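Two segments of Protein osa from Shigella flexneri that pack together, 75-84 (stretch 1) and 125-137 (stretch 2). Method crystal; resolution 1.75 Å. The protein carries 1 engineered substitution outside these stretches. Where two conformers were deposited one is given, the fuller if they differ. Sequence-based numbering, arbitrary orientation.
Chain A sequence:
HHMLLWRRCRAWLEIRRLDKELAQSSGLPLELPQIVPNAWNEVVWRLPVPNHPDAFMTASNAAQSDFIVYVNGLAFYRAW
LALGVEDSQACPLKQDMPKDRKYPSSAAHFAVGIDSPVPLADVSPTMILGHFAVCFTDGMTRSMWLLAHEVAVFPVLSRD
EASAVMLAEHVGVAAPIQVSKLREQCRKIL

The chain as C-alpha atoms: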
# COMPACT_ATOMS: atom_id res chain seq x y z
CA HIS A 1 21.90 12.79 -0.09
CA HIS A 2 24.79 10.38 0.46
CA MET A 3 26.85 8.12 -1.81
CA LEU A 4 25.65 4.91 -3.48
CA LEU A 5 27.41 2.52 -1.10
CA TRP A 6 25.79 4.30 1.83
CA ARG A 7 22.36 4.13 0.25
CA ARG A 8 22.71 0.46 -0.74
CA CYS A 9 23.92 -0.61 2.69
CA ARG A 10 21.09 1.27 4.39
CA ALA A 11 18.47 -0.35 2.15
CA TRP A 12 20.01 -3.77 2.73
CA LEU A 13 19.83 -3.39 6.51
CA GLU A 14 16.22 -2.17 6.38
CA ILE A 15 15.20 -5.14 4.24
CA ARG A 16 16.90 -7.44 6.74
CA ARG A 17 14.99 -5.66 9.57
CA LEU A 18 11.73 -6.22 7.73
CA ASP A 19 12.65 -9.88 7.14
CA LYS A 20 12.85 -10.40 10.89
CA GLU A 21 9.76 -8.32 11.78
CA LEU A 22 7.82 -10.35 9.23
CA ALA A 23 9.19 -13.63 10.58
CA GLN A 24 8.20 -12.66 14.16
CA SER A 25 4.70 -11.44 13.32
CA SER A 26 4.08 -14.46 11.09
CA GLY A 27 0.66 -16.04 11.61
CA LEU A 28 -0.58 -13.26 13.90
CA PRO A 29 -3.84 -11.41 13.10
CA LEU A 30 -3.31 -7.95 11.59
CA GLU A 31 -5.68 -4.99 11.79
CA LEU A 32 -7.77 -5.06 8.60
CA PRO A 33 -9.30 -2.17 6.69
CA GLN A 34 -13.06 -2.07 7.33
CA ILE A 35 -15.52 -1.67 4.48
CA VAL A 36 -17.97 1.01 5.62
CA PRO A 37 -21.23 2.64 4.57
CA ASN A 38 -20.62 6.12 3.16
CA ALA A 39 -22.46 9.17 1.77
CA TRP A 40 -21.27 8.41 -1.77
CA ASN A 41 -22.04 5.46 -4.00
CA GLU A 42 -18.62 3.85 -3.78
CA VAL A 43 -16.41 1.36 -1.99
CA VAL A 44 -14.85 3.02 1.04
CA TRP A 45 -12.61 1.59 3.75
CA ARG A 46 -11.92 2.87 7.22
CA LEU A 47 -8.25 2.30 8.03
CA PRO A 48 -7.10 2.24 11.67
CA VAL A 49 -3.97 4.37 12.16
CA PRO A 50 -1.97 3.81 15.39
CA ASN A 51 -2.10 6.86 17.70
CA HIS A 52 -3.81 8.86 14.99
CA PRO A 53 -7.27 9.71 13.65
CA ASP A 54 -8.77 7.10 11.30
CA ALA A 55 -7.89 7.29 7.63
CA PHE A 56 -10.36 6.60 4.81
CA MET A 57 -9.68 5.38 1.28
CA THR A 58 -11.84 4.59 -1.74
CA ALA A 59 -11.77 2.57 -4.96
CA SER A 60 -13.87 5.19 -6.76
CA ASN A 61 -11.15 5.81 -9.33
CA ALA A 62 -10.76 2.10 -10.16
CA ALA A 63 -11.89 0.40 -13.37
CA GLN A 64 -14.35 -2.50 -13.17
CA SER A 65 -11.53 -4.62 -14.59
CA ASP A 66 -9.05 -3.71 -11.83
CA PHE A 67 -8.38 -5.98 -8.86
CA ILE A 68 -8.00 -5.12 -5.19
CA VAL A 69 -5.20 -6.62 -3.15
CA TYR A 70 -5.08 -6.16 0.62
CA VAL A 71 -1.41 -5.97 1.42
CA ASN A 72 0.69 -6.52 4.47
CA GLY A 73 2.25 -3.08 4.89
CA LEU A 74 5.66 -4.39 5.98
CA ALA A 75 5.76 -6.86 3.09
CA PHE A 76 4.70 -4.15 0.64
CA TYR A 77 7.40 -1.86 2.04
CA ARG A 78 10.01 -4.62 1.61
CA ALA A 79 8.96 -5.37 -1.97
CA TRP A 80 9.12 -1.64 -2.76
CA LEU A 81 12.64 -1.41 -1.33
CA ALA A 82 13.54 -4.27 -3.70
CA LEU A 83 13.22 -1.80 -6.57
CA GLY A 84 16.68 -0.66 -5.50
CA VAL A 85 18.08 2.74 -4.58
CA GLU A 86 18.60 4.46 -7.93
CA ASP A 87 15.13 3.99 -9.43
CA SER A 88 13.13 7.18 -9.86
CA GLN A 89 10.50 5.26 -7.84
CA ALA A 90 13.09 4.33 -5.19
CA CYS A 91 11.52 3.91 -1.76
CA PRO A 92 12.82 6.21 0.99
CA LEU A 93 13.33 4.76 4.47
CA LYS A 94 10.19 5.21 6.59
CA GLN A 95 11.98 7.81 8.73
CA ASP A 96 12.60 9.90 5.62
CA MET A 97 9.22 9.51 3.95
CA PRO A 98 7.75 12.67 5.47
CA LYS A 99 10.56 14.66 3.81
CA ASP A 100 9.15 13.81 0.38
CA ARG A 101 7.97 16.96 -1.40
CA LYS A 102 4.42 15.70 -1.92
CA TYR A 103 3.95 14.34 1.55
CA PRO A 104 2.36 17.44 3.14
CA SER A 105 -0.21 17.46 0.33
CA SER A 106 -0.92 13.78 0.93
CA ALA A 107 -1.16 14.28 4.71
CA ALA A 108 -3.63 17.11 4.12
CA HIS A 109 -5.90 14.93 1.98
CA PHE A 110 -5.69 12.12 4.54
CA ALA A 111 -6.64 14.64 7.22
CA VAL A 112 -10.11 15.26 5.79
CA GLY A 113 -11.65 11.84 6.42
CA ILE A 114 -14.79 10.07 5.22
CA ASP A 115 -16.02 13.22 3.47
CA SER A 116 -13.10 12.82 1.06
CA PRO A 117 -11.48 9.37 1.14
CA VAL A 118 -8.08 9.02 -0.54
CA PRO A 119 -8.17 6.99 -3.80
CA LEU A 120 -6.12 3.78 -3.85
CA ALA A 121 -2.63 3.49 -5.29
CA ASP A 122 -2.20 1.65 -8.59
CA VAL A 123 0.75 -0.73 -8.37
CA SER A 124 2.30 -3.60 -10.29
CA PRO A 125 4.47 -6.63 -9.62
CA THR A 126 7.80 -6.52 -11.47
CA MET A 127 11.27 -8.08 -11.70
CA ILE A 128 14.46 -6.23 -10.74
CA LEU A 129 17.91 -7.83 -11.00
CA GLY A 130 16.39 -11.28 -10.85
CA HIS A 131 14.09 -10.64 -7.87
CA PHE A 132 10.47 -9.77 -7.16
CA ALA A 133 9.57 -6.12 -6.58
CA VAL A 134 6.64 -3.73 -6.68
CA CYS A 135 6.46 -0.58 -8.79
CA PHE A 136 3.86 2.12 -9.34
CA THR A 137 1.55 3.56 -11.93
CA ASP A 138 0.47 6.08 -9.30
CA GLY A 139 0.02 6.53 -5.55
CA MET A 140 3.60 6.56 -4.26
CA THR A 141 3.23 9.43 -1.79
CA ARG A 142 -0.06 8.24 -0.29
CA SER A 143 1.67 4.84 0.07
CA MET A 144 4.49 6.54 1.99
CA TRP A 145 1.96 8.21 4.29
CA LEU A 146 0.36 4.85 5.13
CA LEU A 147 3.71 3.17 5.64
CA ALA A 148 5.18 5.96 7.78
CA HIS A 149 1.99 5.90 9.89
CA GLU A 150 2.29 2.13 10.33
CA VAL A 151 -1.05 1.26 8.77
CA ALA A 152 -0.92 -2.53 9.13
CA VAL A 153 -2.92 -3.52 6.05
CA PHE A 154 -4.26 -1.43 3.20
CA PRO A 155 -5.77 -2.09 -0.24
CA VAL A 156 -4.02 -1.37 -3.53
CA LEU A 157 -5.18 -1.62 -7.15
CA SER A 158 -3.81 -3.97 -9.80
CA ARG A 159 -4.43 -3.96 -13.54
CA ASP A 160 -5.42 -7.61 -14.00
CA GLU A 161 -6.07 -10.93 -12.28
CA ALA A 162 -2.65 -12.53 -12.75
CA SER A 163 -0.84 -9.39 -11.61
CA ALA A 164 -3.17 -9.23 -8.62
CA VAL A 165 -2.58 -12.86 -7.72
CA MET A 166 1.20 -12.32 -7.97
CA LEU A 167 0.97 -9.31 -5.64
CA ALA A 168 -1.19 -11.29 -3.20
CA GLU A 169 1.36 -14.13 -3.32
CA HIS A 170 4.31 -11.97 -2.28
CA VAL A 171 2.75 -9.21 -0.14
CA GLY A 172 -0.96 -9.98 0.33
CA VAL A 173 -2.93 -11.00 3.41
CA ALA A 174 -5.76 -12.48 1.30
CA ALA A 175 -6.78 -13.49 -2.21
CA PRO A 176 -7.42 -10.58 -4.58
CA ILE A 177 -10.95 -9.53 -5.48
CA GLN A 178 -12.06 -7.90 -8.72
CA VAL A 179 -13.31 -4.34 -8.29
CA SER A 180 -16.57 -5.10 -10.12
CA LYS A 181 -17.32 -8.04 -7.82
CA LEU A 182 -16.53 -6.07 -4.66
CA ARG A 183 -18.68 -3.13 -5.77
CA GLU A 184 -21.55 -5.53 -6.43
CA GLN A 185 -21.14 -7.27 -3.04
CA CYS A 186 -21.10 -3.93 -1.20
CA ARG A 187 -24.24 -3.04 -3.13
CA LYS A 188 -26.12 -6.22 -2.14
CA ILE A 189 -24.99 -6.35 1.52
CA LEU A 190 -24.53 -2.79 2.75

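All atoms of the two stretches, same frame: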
# COMPACT_ATOMS: atom_id res chain seq x y z
N ALA A 75 5.36 -6.09 4.27
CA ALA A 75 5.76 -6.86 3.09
C ALA A 75 5.78 -5.98 1.85
O ALA A 75 6.65 -6.12 0.98
CB ALA A 75 4.83 -8.03 2.88
N PHE A 76 4.81 -5.08 1.77
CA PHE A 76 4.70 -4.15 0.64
C PHE A 76 5.91 -3.23 0.63
O PHE A 76 6.53 -3.01 -0.42
CB PHE A 76 3.40 -3.36 0.76
CG PHE A 76 3.17 -2.37 -0.36
CD1 PHE A 76 2.51 -2.75 -1.51
CD2 PHE A 76 3.60 -1.06 -0.23
CE1 PHE A 76 2.27 -1.84 -2.52
CE2 PHE A 76 3.37 -0.14 -1.24
CZ PHE A 76 2.71 -0.54 -2.39
N TYR A 77 6.24 -2.70 1.81
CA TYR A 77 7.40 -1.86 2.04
C TYR A 77 8.67 -2.58 1.56
O TYR A 77 9.46 -2.01 0.82
CB TYR A 77 7.49 -1.50 3.52
CG TYR A 77 8.63 -0.59 3.96
CD1 TYR A 77 9.27 0.27 3.07
CD2 TYR A 77 9.03 -0.58 5.29
CE1 TYR A 77 10.30 1.10 3.51
CE2 TYR A 77 10.04 0.23 5.73
CZ TYR A 77 10.68 1.06 4.84
OH TYR A 77 11.69 1.86 5.32
N ARG A 78 8.84 -3.82 2.00
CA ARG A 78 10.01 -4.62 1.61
C ARG A 78 10.11 -4.82 0.10
O ARG A 78 11.19 -4.70 -0.49
CB ARG A 78 9.98 -5.98 2.30
CG ARG A 78 11.10 -6.91 1.88
CD ARG A 78 11.03 -8.24 2.61
NE ARG A 78 12.15 -9.11 2.23
CZ ARG A 78 12.14 -9.92 1.17
NH1 ARG A 78 11.07 -9.99 0.39
NH2 ARG A 78 13.20 -10.67 0.90
N ALA A 79 8.98 -5.15 -0.53
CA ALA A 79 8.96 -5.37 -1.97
C ALA A 79 9.28 -4.08 -2.73
O ALA A 79 9.93 -4.09 -3.79
CB ALA A 79 7.60 -5.92 -2.40
N TRP A 80 8.84 -2.95 -2.17
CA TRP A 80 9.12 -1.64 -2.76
C TRP A 80 10.61 -1.32 -2.66
O TRP A 80 11.22 -0.85 -3.62
CB TRP A 80 8.27 -0.57 -2.07
CG TRP A 80 8.30 0.79 -2.71
CD1 TRP A 80 9.01 1.18 -3.82
CD2 TRP A 80 7.60 1.95 -2.25
NE1 TRP A 80 8.78 2.51 -4.08
CE2 TRP A 80 7.92 3.01 -3.13
CE3 TRP A 80 6.73 2.20 -1.17
CZ2 TRP A 80 7.40 4.29 -2.98
CZ3 TRP A 80 6.21 3.48 -1.03
CH2 TRP A 80 6.54 4.51 -1.93
N LEU A 81 11.20 -1.59 -1.51
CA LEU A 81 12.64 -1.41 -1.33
C LEU A 81 13.44 -2.27 -2.32
O LEU A 81 14.57 -1.94 -2.66
CB LEU A 81 13.05 -1.74 0.10
CG LEU A 81 12.69 -0.69 1.15
CD1 LEU A 81 12.84 -1.27 2.54
CD2 LEU A 81 13.55 0.56 1.00
N ALA A 82 12.85 -3.37 -2.78
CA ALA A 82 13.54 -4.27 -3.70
C ALA A 82 13.66 -3.68 -5.12
O ALA A 82 14.33 -4.25 -5.99
CB ALA A 82 12.83 -5.62 -3.75
N LEU A 83 13.03 -2.53 -5.34
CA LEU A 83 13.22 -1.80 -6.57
C LEU A 83 14.66 -1.33 -6.67
O LEU A 83 15.17 -1.12 -7.77
CB LEU A 83 12.29 -0.59 -6.65
CG LEU A 83 10.93 -0.69 -7.33
CD1 LEU A 83 10.44 0.73 -7.65
CD2 LEU A 83 10.97 -1.56 -8.56
N GLY A 84 15.31 -1.15 -5.53
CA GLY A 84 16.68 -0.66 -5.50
C GLY A 84 16.72 0.81 -5.16
O GLY A 84 15.67 1.43 -4.96
N PRO A 125 3.33 -5.77 -9.90
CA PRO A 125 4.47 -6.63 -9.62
C PRO A 125 5.49 -6.45 -10.74
O PRO A 125 5.09 -6.12 -11.85
CB PRO A 125 3.88 -8.04 -9.66
CG PRO A 125 2.69 -7.91 -10.56
CD PRO A 125 2.15 -6.53 -10.36
N THR A 126 6.77 -6.64 -10.44
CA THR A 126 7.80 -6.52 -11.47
C THR A 126 9.03 -7.31 -11.05
O THR A 126 9.08 -7.89 -9.96
CB THR A 126 8.15 -5.02 -11.76
OG1 THR A 126 8.91 -4.92 -12.98
CG2 THR A 126 8.92 -4.39 -10.61
N MET A 127 10.03 -7.34 -11.93
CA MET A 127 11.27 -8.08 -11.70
C MET A 127 12.44 -7.10 -11.80
O MET A 127 12.54 -6.35 -12.77
CB MET A 127 11.41 -9.22 -12.72
CG MET A 127 12.55 -10.20 -12.47
SD MET A 127 14.15 -9.58 -13.02
CE MET A 127 13.85 -9.40 -14.77
N ILE A 128 13.30 -7.11 -10.79
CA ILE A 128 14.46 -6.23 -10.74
C ILE A 128 15.66 -7.07 -10.37
O ILE A 128 15.65 -7.74 -9.34
CB ILE A 128 14.29 -5.10 -9.70
CG1 ILE A 128 13.18 -4.13 -10.12
CG2 ILE A 128 15.61 -4.36 -9.50
CD1 ILE A 128 13.49 -3.31 -11.37
N LEU A 129 16.68 -7.07 -11.24
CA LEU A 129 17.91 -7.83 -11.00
C LEU A 129 17.64 -9.25 -10.53
O LEU A 129 18.24 -9.72 -9.57
CB LEU A 129 18.79 -7.10 -9.98
CG LEU A 129 19.31 -5.75 -10.48
CD1 LEU A 129 20.16 -5.08 -9.41
CD2 LEU A 129 20.09 -5.91 -11.78
N GLY A 130 16.70 -9.91 -11.19
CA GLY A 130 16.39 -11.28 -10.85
C GLY A 130 15.57 -11.50 -9.59
O GLY A 130 15.46 -12.63 -9.13
N HIS A 131 14.99 -10.44 -9.02
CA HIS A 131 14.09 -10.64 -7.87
C HIS A 131 12.76 -9.91 -7.98
O HIS A 131 12.59 -8.97 -8.77
CB HIS A 131 14.78 -10.25 -6.55
CG HIS A 131 15.27 -8.83 -6.49
ND1 HIS A 131 16.60 -8.50 -6.61
CD2 HIS A 131 14.61 -7.66 -6.30
CE1 HIS A 131 16.74 -7.19 -6.50
NE2 HIS A 131 15.55 -6.66 -6.32
N PHE A 132 11.80 -10.36 -7.18
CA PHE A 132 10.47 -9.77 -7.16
C PHE A 132 10.52 -8.36 -6.58
O PHE A 132 11.24 -8.09 -5.63
CB PHE A 132 9.51 -10.64 -6.35
CG PHE A 132 8.12 -10.10 -6.33
CD1 PHE A 132 7.24 -10.42 -7.35
CD2 PHE A 132 7.70 -9.25 -5.32
CE1 PHE A 132 5.95 -9.91 -7.35
CE2 PHE A 132 6.42 -8.74 -5.32
CZ PHE A 132 5.55 -9.07 -6.34
N ALA A 133 9.72 -7.45 -7.15
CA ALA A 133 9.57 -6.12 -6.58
C ALA A 133 8.20 -5.55 -6.94
O ALA A 133 7.47 -6.10 -7.75
CB ALA A 133 10.69 -5.18 -7.08
N VAL A 134 7.85 -4.44 -6.30
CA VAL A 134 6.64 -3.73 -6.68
C VAL A 134 6.99 -2.34 -7.19
O VAL A 134 7.90 -1.68 -6.69
CB VAL A 134 5.61 -3.62 -5.53
CG1 VAL A 134 5.17 -5.00 -5.09
CG2 VAL A 134 6.19 -2.86 -4.36
N CYS A 135 6.27 -1.91 -8.23
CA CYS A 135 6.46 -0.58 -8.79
C CYS A 135 5.08 0.06 -8.95
O CYS A 135 4.05 -0.57 -8.65
CB CYS A 135 7.22 -0.63 -10.14
SG CYS A 135 6.37 -1.61 -11.42
N PHE A 136 5.06 1.30 -9.42
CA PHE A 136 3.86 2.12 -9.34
C PHE A 136 3.43 2.70 -10.67
O PHE A 136 4.25 3.12 -11.49
CB PHE A 136 4.07 3.28 -8.36
CG PHE A 136 4.19 2.86 -6.93
CD1 PHE A 136 5.36 2.33 -6.44
CD2 PHE A 136 3.11 3.03 -6.06
CE1 PHE A 136 5.47 1.95 -5.13
CE2 PHE A 136 3.21 2.65 -4.74
CZ PHE A 136 4.38 2.12 -4.26
N THR A 137 2.12 2.73 -10.87
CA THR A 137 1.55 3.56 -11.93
C THR A 137 1.22 4.91 -11.30
O THR A 137 1.45 5.96 -11.90
CB THR A 137 0.31 2.91 -12.55
OG1 THR A 137 0.70 1.74 -13.27
CG2 THR A 137 -0.40 3.88 -13.48

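A histidine side chain and a main-chain NH of a beta hairpin each donate a hydrogen bond to a carbonyl oxygen of stretch 1. The acceptors are Ala 79 O, in the helix, and Ala 82 O, in the turn that follows. The shorter comes from a side chain: His 131 NE2 donates to Ala 82 O at 2.7 Å, with an N-H...O angle of 155°. The carbonyl oxygen lies at the edge of the imidazole, near the ring plane, where a ring nitrogen can donate. The bond therefore places the proton on NE2. The p rotamer of His 131 (chi1 58°) accompanies this placement. The ring also packs on the same residue, with Ala 82 CB 3.7 Å from His 131 CD2.

The second bond is between main chains. Val 134 N donates to Ala 79 O at 3.3 Å and 159°. It is long but fairly straight. The same oxygen is 3.5 Å from Ala 133 CA, a CA-H...O contact. Within its own stretch, Ala 79 O receives only a weak bond, from Ala 82 N at 3.2 Å.

The helix crosses strand 131-136 almost at right angles, at 97°, and the axes approach to 5.9 Å. Small residues accompany this close approach. The CA atoms of Ala 79 and Ala 133 are 4.7 Å apart. Ala 82 CB lies 4.0 Å from Ala 133 CB and 3.5 Å from Phe 132 O. Ala 79 CB meets Val 134 CG1 at 3.7 Å and sits at the edge of the Phe 132 ring, 4.2 Å from CE2.

Val 134 also packs through its other methyl. Its CG2 is 3.4 Å from Trp 80 N and 3.8 Å from Trp 80 CB. It lies over one face of the Phe 76 ring, 4.4 Å from CE1.

Three aromatic residues meet farther along the strand. Phe 136 turns an edge toward the face of Trp 80. Its CE1 is 3.3 Å from Trp 80 CE2, and the ring planes make an angle of 52°. Phe 76 meets Phe 136 obliquely, CZ to CZ at 3.7 Å, with planes at 88°. The indole NE1 of Trp 80 is hydrogen-bonded elsewhere in the structure.

Leu 83 has the largest covered area of any residue in the contact. Its CA-to-CB bond points away from stretch 2, yet the end of the side chain comes back to it. CD2 lies 3.7 Å from Ile 128 CG1, 3.9 Å from Ala 133 CB and 4.2 Å from Cys 135 CB. It thus touches both strands of the hairpin. Leu 83 CG is 3.3 Å from Val 134 O. That oxygen is buried here without a hydrogen-bonding partner anywhere in the model.

Both stretches have a turn that takes part in the contact. A type I turn runs from Leu 81 to Gly 84, whose positive phi suits glycine. A type I' turn from Ile 128 to His 131 joins the two strands, and its last residue supplies the imidazole that reaches Ala 82.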